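Local coordinates for arginase (Medicago truncatula, PDB 6VST), which hydrolyses L-arginine to urea and L-ornithine with two manganese ions per subunit, and also converts agmatine to putrescine, at the L-ornithine site and the interface of chains A and C. Coordinates in Å, arbitrary orientation; residue numbers count along the deposited sequence, not the author numbering. Chains: chain A/B/C, Arginase.

Contact 1: the L-ornithine site. Residues chain A 186, 188, 190, 193, 200-201, 283; chain B 96-98. With ORN (L-ornithine), chain D.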
ATOM      1  N   HIS A 186       5.000  -0.459  26.718  1.00 31.54           N
ATOM      2  CA  HIS A 186       3.975  -0.607  27.748  1.00 31.47           C
ATOM      3  C   HIS A 186       4.480  -1.444  28.915  1.00 30.58           C
ATOM      4  O   HIS A 186       5.080  -2.510  28.707  1.00 29.65           O
ATOM      5  CB  HIS A 186       2.704  -1.271  27.173  1.00 30.33           C
ATOM      6  CG  HIS A 186       2.287  -0.727  25.834  1.00 32.20           C
ATOM      7  ND1 HIS A 186       2.704  -1.286  24.642  1.00 28.61           N
ATOM      8  CD2 HIS A 186       1.496   0.328  25.500  1.00 31.33           C
ATOM      9  CE1 HIS A 186       2.173  -0.612  23.633  1.00 31.38           C
ATOM     10  NE2 HIS A 186       1.439   0.375  24.126  1.00 30.34           N
ATOM     11  N   ASP A 188       2.793  -3.372  30.778  1.00 32.49           N
ATOM     12  CA  ASP A 188       2.042  -4.639  30.814  1.00 32.29           C
ATOM     13  C   ASP A 188       1.817  -5.117  32.249  1.00 33.94           C
ATOM     14  O   ASP A 188       1.955  -6.304  32.563  1.00 29.25           O
ATOM     15  CB  ASP A 188       2.750  -5.721  29.996  1.00 34.86           C
ATOM     16  CG  ASP A 188       2.716  -5.447  28.490  1.00 37.30           C
ATOM     17  OD1 ASP A 188       1.955  -4.564  28.054  1.00 36.38           O
ATOM     18  OD2 ASP A 188       3.448  -6.131  27.752  1.00 36.76           O
ATOM     19  N   TYR A 190      -1.027  -4.085  34.254  1.00 32.97           N
ATOM     20  CA  TYR A 190      -2.383  -3.891  34.747  1.00 32.26           C
ATOM     21  C   TYR A 190      -2.803  -5.066  35.620  1.00 35.08           C
ATOM     22  O   TYR A 190      -2.745  -6.216  35.192  1.00 34.31           O
ATOM     23  CB  TYR A 190      -3.363  -3.771  33.592  1.00 31.69           C
ATOM     24  CG  TYR A 190      -3.337  -2.484  32.791  1.00 37.00           C
ATOM     25  CD1 TYR A 190      -2.524  -2.359  31.669  1.00 34.47           C
ATOM     26  CD2 TYR A 190      -4.172  -1.427  33.122  1.00 37.89           C
ATOM     27  CE1 TYR A 190      -2.526  -1.199  30.903  1.00 36.58           C
ATOM     28  CE2 TYR A 190      -4.177  -0.261  32.369  1.00 42.46           C
ATOM     29  CZ  TYR A 190      -3.354  -0.157  31.259  1.00 40.98           C
ATOM     30  OH  TYR A 190      -3.364   0.993  30.503  1.00 47.13           O
ATOM     31  N   PHE A 193      -7.078  -5.753  33.263  1.00 41.10           N
ATOM     32  CA  PHE A 193      -7.314  -5.080  31.986  1.00 38.68           C
ATOM     33  C   PHE A 193      -8.582  -5.644  31.354  1.00 39.98           C
ATOM     34  O   PHE A 193      -8.579  -6.770  30.847  1.00 38.57           O
ATOM     35  CB  PHE A 193      -6.129  -5.217  31.032  1.00 38.51           C
ATOM     36  CG  PHE A 193      -6.234  -4.316  29.822  1.00 38.75           C
ATOM     37  CD1 PHE A 193      -5.701  -3.037  29.845  1.00 38.49           C
ATOM     38  CD2 PHE A 193      -6.886  -4.742  28.675  1.00 34.87           C
ATOM     39  CE1 PHE A 193      -5.802  -2.201  28.736  1.00 40.50           C
ATOM     40  CE2 PHE A 193      -6.998  -3.921  27.572  1.00 32.26           C
ATOM     41  CZ  PHE A 193      -6.454  -2.648  27.601  1.00 37.38           C
ATOM     42  N   HIS A 200      -2.974  -9.477  27.261  1.00 28.17           N
ATOM     43  CA  HIS A 200      -1.587  -9.170  26.911  1.00 29.08           C
ATOM     44  C   HIS A 200      -1.084  -7.902  27.591  1.00 28.17           C
ATOM     45  O   HIS A 200       0.113  -7.605  27.510  1.00 28.25           O
ATOM     46  CB  HIS A 200      -1.406  -9.056  25.386  1.00 29.34           C
ATOM     47  CG  HIS A 200      -2.023  -7.827  24.761  1.00 32.57           C
ATOM     48  ND1 HIS A 200      -1.513  -7.245  23.624  1.00 32.21           N
ATOM     49  CD2 HIS A 200      -3.117  -7.098  25.092  1.00 32.23           C
ATOM     50  CE1 HIS A 200      -2.246  -6.198  23.291  1.00 32.68           C
ATOM     51  NE2 HIS A 200      -3.233  -6.096  24.163  1.00 33.54           N
ATOM     52  N   ALA A 201      -1.965  -7.141  28.225  1.00 26.26           N
ATOM     53  CA  ALA A 201      -1.584  -5.960  28.981  1.00 31.77           C
ATOM     54  C   ALA A 201      -1.329  -6.272  30.449  1.00 34.68           C
ATOM     55  O   ALA A 201      -1.051  -5.351  31.220  1.00 34.38           O
ATOM     56  CB  ALA A 201      -2.664  -4.878  28.859  1.00 28.48           C
ATOM     57  N   HIS A 283       0.092  -2.087  18.493  1.00 31.77           N
ATOM     58  CA  HIS A 283       0.043  -0.843  19.262  1.00 31.04           C
ATOM     59  C   HIS A 283       1.174   0.096  18.852  1.00 32.75           C
ATOM     60  O   HIS A 283       2.274   0.054  19.408  1.00 36.07           O
ATOM     61  CB  HIS A 283       0.063  -1.161  20.747  1.00 30.98           C
ATOM     62  CG  HIS A 283      -1.120  -1.971  21.162  1.00 33.72           C
ATOM     63  ND1 HIS A 283      -2.336  -1.399  21.480  1.00 33.91           N
ATOM     64  CD2 HIS A 283      -1.312  -3.308  21.200  1.00 31.47           C
ATOM     65  CE1 HIS A 283      -3.215  -2.352  21.736  1.00 33.77           C
ATOM     66  NE2 HIS A 283      -2.621  -3.519  21.567  1.00 33.48           N
TER
ATOM     67  N   SER B  96      -6.315   1.461  20.347  1.00 40.38           N
ATOM     68  CA  SER B  96      -5.020   0.865  20.644  1.00 41.04           C
ATOM     69  C   SER B  96      -4.221   1.651  21.678  1.00 40.57           C
ATOM     70  O   SER B  96      -3.182   1.161  22.136  1.00 39.31           O
ATOM     71  CB  SER B  96      -4.190   0.713  19.360  1.00 42.43           C
ATOM     72  OG  SER B  96      -3.629   1.952  18.941  1.00 41.28           O
ATOM     73  N   THR B  97      -4.666   2.853  22.049  1.00 37.23           N
ATOM     74  CA  THR B  97      -3.956   3.705  22.992  1.00 38.50           C
ATOM     75  C   THR B  97      -4.714   3.765  24.317  1.00 43.96           C
ATOM     76  O   THR B  97      -5.875   3.368  24.409  1.00 48.80           O
ATOM     77  CB  THR B  97      -3.793   5.115  22.424  1.00 40.27           C
ATOM     78  OG1 THR B  97      -5.077   5.754  22.374  1.00 43.06           O
ATOM     79  CG2 THR B  97      -3.177   5.065  21.002  1.00 35.26           C
ATOM     80  N   ASN B  98      -4.055   4.271  25.357  1.00 42.97           N
ATOM     81  CA  ASN B  98      -4.789   4.643  26.559  1.00 44.42           C
ATOM     82  C   ASN B  98      -4.838   6.164  26.645  1.00 41.85           C
ATOM     83  O   ASN B  98      -4.232   6.876  25.837  1.00 38.29           O
ATOM     84  CB  ASN B  98      -4.210   3.983  27.836  1.00 43.71           C
ATOM     85  CG  ASN B  98      -2.817   4.502  28.234  1.00 44.17           C
ATOM     86  OD1 ASN B  98      -2.590   5.703  28.356  1.00 42.15           O
ATOM     87  ND2 ASN B  98      -1.890   3.572  28.480  1.00 43.48           N
TER
HETATM   88  N   ORN D 403      -3.688  -0.117  25.413  1.00 55.98           N
HETATM   89  CA  ORN D 403      -2.783  -1.003  26.197  1.00 57.77           C
HETATM   90  CB  ORN D 403      -1.771  -1.669  25.251  1.00 55.04           C
HETATM   91  CG  ORN D 403      -1.180  -2.987  25.738  1.00 53.71           C
HETATM   92  CD  ORN D 403      -0.273  -3.638  24.701  1.00 54.58           C
HETATM   93  NE  ORN D 403       0.456  -4.843  25.112  1.00 53.23           N
HETATM   94  C   ORN D 403      -2.121  -0.166  27.310  1.00 56.54           C
HETATM   95  O   ORN D 403      -2.847   0.672  27.914  1.00 48.92           O
HETATM   96  OXT ORN D 403      -0.911  -0.386  27.558  1.00 57.12           O
HETATM   97  O   HOH W   1       0.297  -2.468  29.201  1.00 33.52           O
HETATM   98  O   HOH W   2      -5.949   0.965  26.283  1.00 53.99           O

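Contact 2: the interface of chains A and C. Residues chain A 86-87, 90, 315; chain C 83, 87, 122, 316.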
ATOM      1  N   PRO A  86       5.893 -18.382  12.228  1.00 37.05           N
ATOM      2  CA  PRO A  86       6.472 -18.882  10.967  1.00 36.46           C
ATOM      3  C   PRO A  86       7.073 -17.780  10.102  1.00 38.61           C
ATOM      4  O   PRO A  86       8.038 -18.039   9.368  1.00 36.87           O
ATOM      5  CB  PRO A  86       5.284 -19.554  10.257  1.00 37.20           C
ATOM      6  CG  PRO A  86       4.173 -19.598  11.255  1.00 38.22           C
ATOM      7  CD  PRO A  86       4.422 -18.503  12.222  1.00 35.90           C
ATOM      8  N   ARG A  87       6.507 -16.569  10.138  1.00 35.46           N
ATOM      9  CA  ARG A  87       7.072 -15.456   9.378  1.00 36.57           C
ATOM     10  C   ARG A  87       8.454 -15.088   9.899  1.00 38.22           C
ATOM     11  O   ARG A  87       9.371 -14.798   9.114  1.00 40.96           O
ATOM     12  CB  ARG A  87       6.143 -14.241   9.456  1.00 36.63           C
ATOM     13  CG  ARG A  87       4.718 -14.494   8.986  1.00 40.11           C
ATOM     14  CD  ARG A  87       4.724 -14.717   7.498  1.00 46.04           C
ATOM     15  NE  ARG A  87       5.558 -13.693   6.872  1.00 56.38           N
ATOM     16  CZ  ARG A  87       5.094 -12.558   6.353  1.00 58.36           C
ATOM     17  NH1 ARG A  87       5.945 -11.677   5.827  1.00 59.04           N
ATOM     18  NH2 ARG A  87       3.784 -12.321   6.343  1.00 53.77           N
ATOM     19  N   GLU A  90      11.030 -17.771   8.911  1.00 39.19           N
ATOM     20  CA  GLU A  90      11.417 -17.587   7.518  1.00 42.05           C
ATOM     21  C   GLU A  90      12.419 -16.446   7.367  1.00 45.07           C
ATOM     22  O   GLU A  90      13.383 -16.559   6.600  1.00 40.63           O
ATOM     23  CB  GLU A  90      10.199 -17.322   6.641  1.00 46.06           C
ATOM     24  CG  GLU A  90      10.633 -16.906   5.232  1.00 56.74           C
ATOM     25  CD  GLU A  90       9.491 -16.485   4.328  1.00 61.64           C
ATOM     26  OE1 GLU A  90       9.397 -17.060   3.217  1.00 67.09           O
ATOM     27  OE2 GLU A  90       8.707 -15.581   4.713  1.00 57.99           O
ATOM     28  N   PRO A 315       2.167  -9.618  11.491  1.00 31.46           N
ATOM     29  CA  PRO A 315       2.370  -9.572  10.033  1.00 33.81           C
ATOM     30  C   PRO A 315       1.232  -8.918   9.289  1.00 35.95           C
ATOM     31  O   PRO A 315       1.445  -8.384   8.189  1.00 38.41           O
ATOM     32  CB  PRO A 315       2.518 -11.053   9.643  1.00 30.49           C
ATOM     33  CG  PRO A 315       2.146 -11.848  10.862  1.00 30.47           C
ATOM     34  CD  PRO A 315       2.351 -10.970  12.043  1.00 32.19           C
TER
ATOM     35  N   PHE C  83       1.865 -20.017   4.047  1.00 40.06           N
ATOM     36  CA  PHE C  83       1.283 -19.345   5.201  1.00 36.54           C
ATOM     37  C   PHE C  83      -0.240 -19.217   5.120  1.00 34.92           C
ATOM     38  O   PHE C  83      -0.852 -18.645   6.031  1.00 35.46           O
ATOM     39  CB  PHE C  83       1.919 -17.950   5.353  1.00 37.13           C
ATOM     40  CG  PHE C  83       3.412 -17.974   5.515  1.00 39.91           C
ATOM     41  CD1 PHE C  83       3.991 -18.484   6.658  1.00 40.52           C
ATOM     42  CD2 PHE C  83       4.243 -17.470   4.524  1.00 44.71           C
ATOM     43  CE1 PHE C  83       5.382 -18.497   6.808  1.00 43.51           C
ATOM     44  CE2 PHE C  83       5.630 -17.482   4.666  1.00 44.26           C
ATOM     45  CZ  PHE C  83       6.198 -17.994   5.810  1.00 42.39           C
ATOM     46  N   ARG C  87      -4.646 -18.196   7.776  1.00 33.39           N
ATOM     47  CA  ARG C  87      -5.315 -16.959   7.374  0.50 34.78           C
ATOM     48  C   ARG C  87      -6.690 -17.248   6.793  1.00 35.11           C
ATOM     49  O   ARG C  87      -7.645 -16.510   7.048  1.00 33.99           O
ATOM     50  CB  ARG C  87      -4.477 -16.194   6.349  0.50 34.79           C
ATOM     51  CG  ARG C  87      -3.019 -16.030   6.708  0.50 36.47           C
ATOM     52  CD  ARG C  87      -2.825 -15.060   7.853  0.50 37.85           C
ATOM     53  NE  ARG C  87      -1.410 -14.757   8.024  0.50 40.47           N
ATOM     54  CZ  ARG C  87      -0.821 -13.648   7.595  0.50 40.47           C
ATOM     55  NH1 ARG C  87      -1.517 -12.708   6.969  0.50 37.16           N
ATOM     56  NH2 ARG C  87       0.472 -13.484   7.799  0.50 44.43           N
ATOM     57  N   GLU C 122       6.658 -27.795   7.992  1.00 45.46           N
ATOM     58  CA  GLU C 122       7.946 -27.186   8.324  1.00 44.32           C
ATOM     59  C   GLU C 122       8.731 -28.052   9.300  1.00 44.73           C
ATOM     60  O   GLU C 122       9.937 -28.269   9.121  1.00 45.96           O
ATOM     61  CB  GLU C 122       7.729 -25.777   8.898  1.00 45.58           C
ATOM     62  CG  GLU C 122       9.019 -25.015   9.236  1.00 51.89           C
ATOM     63  CD  GLU C 122       8.788 -23.563   9.748  1.00 57.47           C
ATOM     64  OE1 GLU C 122       7.624 -23.147   9.974  1.00 57.41           O
ATOM     65  OE2 GLU C 122       9.794 -22.836   9.934  1.00 58.87           O
ATOM     66  N   GLN C 316       1.505 -13.233   1.521  1.00 37.65           N
ATOM     67  CA  GLN C 316       2.561 -12.245   1.389  1.00 40.55           C
ATOM     68  C   GLN C 316       2.395 -11.367   0.158  1.00 41.98           C
ATOM     69  O   GLN C 316       3.033 -10.316   0.091  1.00 45.20           O
ATOM     70  CB  GLN C 316       3.932 -12.919   1.378  1.00 40.89           C
ATOM     71  CG  GLN C 316       4.389 -13.314   2.762  1.00 44.26           C
ATOM     72  CD  GLN C 316       5.574 -14.229   2.733  1.00 50.52           C
ATOM     73  OE1 GLN C 316       5.640 -15.134   1.913  1.00 50.77           O
ATOM     74  NE2 GLN C 316       6.531 -13.997   3.623  1.00 55.71           N
TER
HETATM   75  O   HOH W   3       8.774 -20.427   8.392  1.00 47.08           O
HETATM   76  O   HOH W   4       7.897 -16.577   1.353  1.00 48.25           O

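Contact 1: the L-ornithine site
Two donors from two subunits grip the alpha-carboxylate oxygen O of ORN. The phenol OH of A:Tyr190 gives its hydrogen to ORN O at 2.7 Å, and the amide ND2 of B:Asn98 does so at 3.1 Å, nearly straight (170° at H) and in its amide plane. The ring of A:Tyr190 and that amide stand steeply to each other, so the donors meet without stacking. This is the active site of a binuclear manganese arginase holding its product, with one wall lent by the neighbouring chain. The other carboxylate oxygen, OXT, is tied through water 1 to OD1 of A:Asp188, so a water joins the product's head group to a residue that also binds manganese. The alpha-amino N meets water 2 at 2.7 Å, which leads on to the backbone O of B:Thr97.

Imidazoles suit the methylene chain, being flat enough to pack yet polar at the rim. A:His186, another manganese ligand, lays its ring face against ORN CD. A:His200, its CG in the crowded position between backbone N and carbonyl carbon (chi1 71°), approaches from the opposite side, its CE1 3.5 Å from ORN CD. From a third side A:His283 offers its face to CD, the carbon riding toward the rim. Its rotation is fixed by ND1, which donates in the ring plane to a carbonyl lone pair of B:Ser96 O, 2.8 Å from A:His283 ND1. An alanine here would remove both the ring face against CD and this tie, and would probably leave the chain B loop less firmly held beside the product. Nearer the head group, the A:Ala201 methyl touches ORN CG and lies against the face of A:Phe193, whose CD1 sits over the centre of the A:Tyr190 ring and probably helps to steady the phenol. The side-chain amine NE of ORN makes a weak bond to A:Asp188 OD1, 3.3 Å away.

Contact 2: the interface of chains A and C
C:Phe83 drives its ring into helix 84-92 of chain A, in a subunit interface of the arginase hexamer. CD of A:Arg87 lies over the centre of the ring, 3.7 Å from the centroid, a CH-pi contact that uses the aliphatic part of the arginine. The rim of the same ring meets CB of A:Pro86, 3.6 Å from CE1, and the carboxylate carbon of A:Glu90 also lies at the edge, in plane. An aromatic disc suits this place because its face takes a methylene while its polarised rim C-H groups can lie beside a carboxylate.

Beside the ring, A:Glu90 and C:Gln316 meet tip to tip. NE2 of C:Gln316 donates to the syn lone pair of A:Glu90 OE2 at 2.9 Å, with carboxylate and amide planes just 16° apart. Water 4 joins the remaining oxygens, OE1 of each residue, closing a small cycle; glutamine fits because its NE2 can donate to the carboxylate while its OE1 accepts from the bridging water. Both side chains are extended beyond CG, which brings their tips together.

A:Arg87 is placed differently. Its chain bends at chi2 and chi3 (-69° and -46°), so CD drops onto the phenylalanine while the guanidinium swings away beneath C:Gln316, whose NE2 stands 3.0 Å above the guanidinium plane, near its rim. A positive group so close to A:Glu90 would probably help to offset the carboxylate's charge. C:Arg87, straighter at chi3, lays NH2 against A:Pro315 CB.

Farther out, water 3 links the backbone O of A:Pro86 to C:Glu122, whose long chain carries the carboxylate to the helix flank; water 3 lies 3.0 Å from OE2 of C:Glu122. Where the two arginines of the symmetric pair meet, NH2 of A:Arg87 is 3.8 Å from NH2 of C:Arg87.

The C-alpha centres of contact 1 and contact 2 lie about 25 Å apart, and chain A takes part in both, facing chain B in one and chain C in the other. The residues described do not overlap, yet the sequence ties them closely: helix 84-92, which supplies much of contact 2, is followed within a few residues by the 96-98 segment that another subunit contributes to contact 1. Each copy therefore uses one short stretch to hold a neighbour and, just beyond it, to complete a neighbour's active site. In the homohexamer, assembly and product binding are likely to be coupled through this stretch.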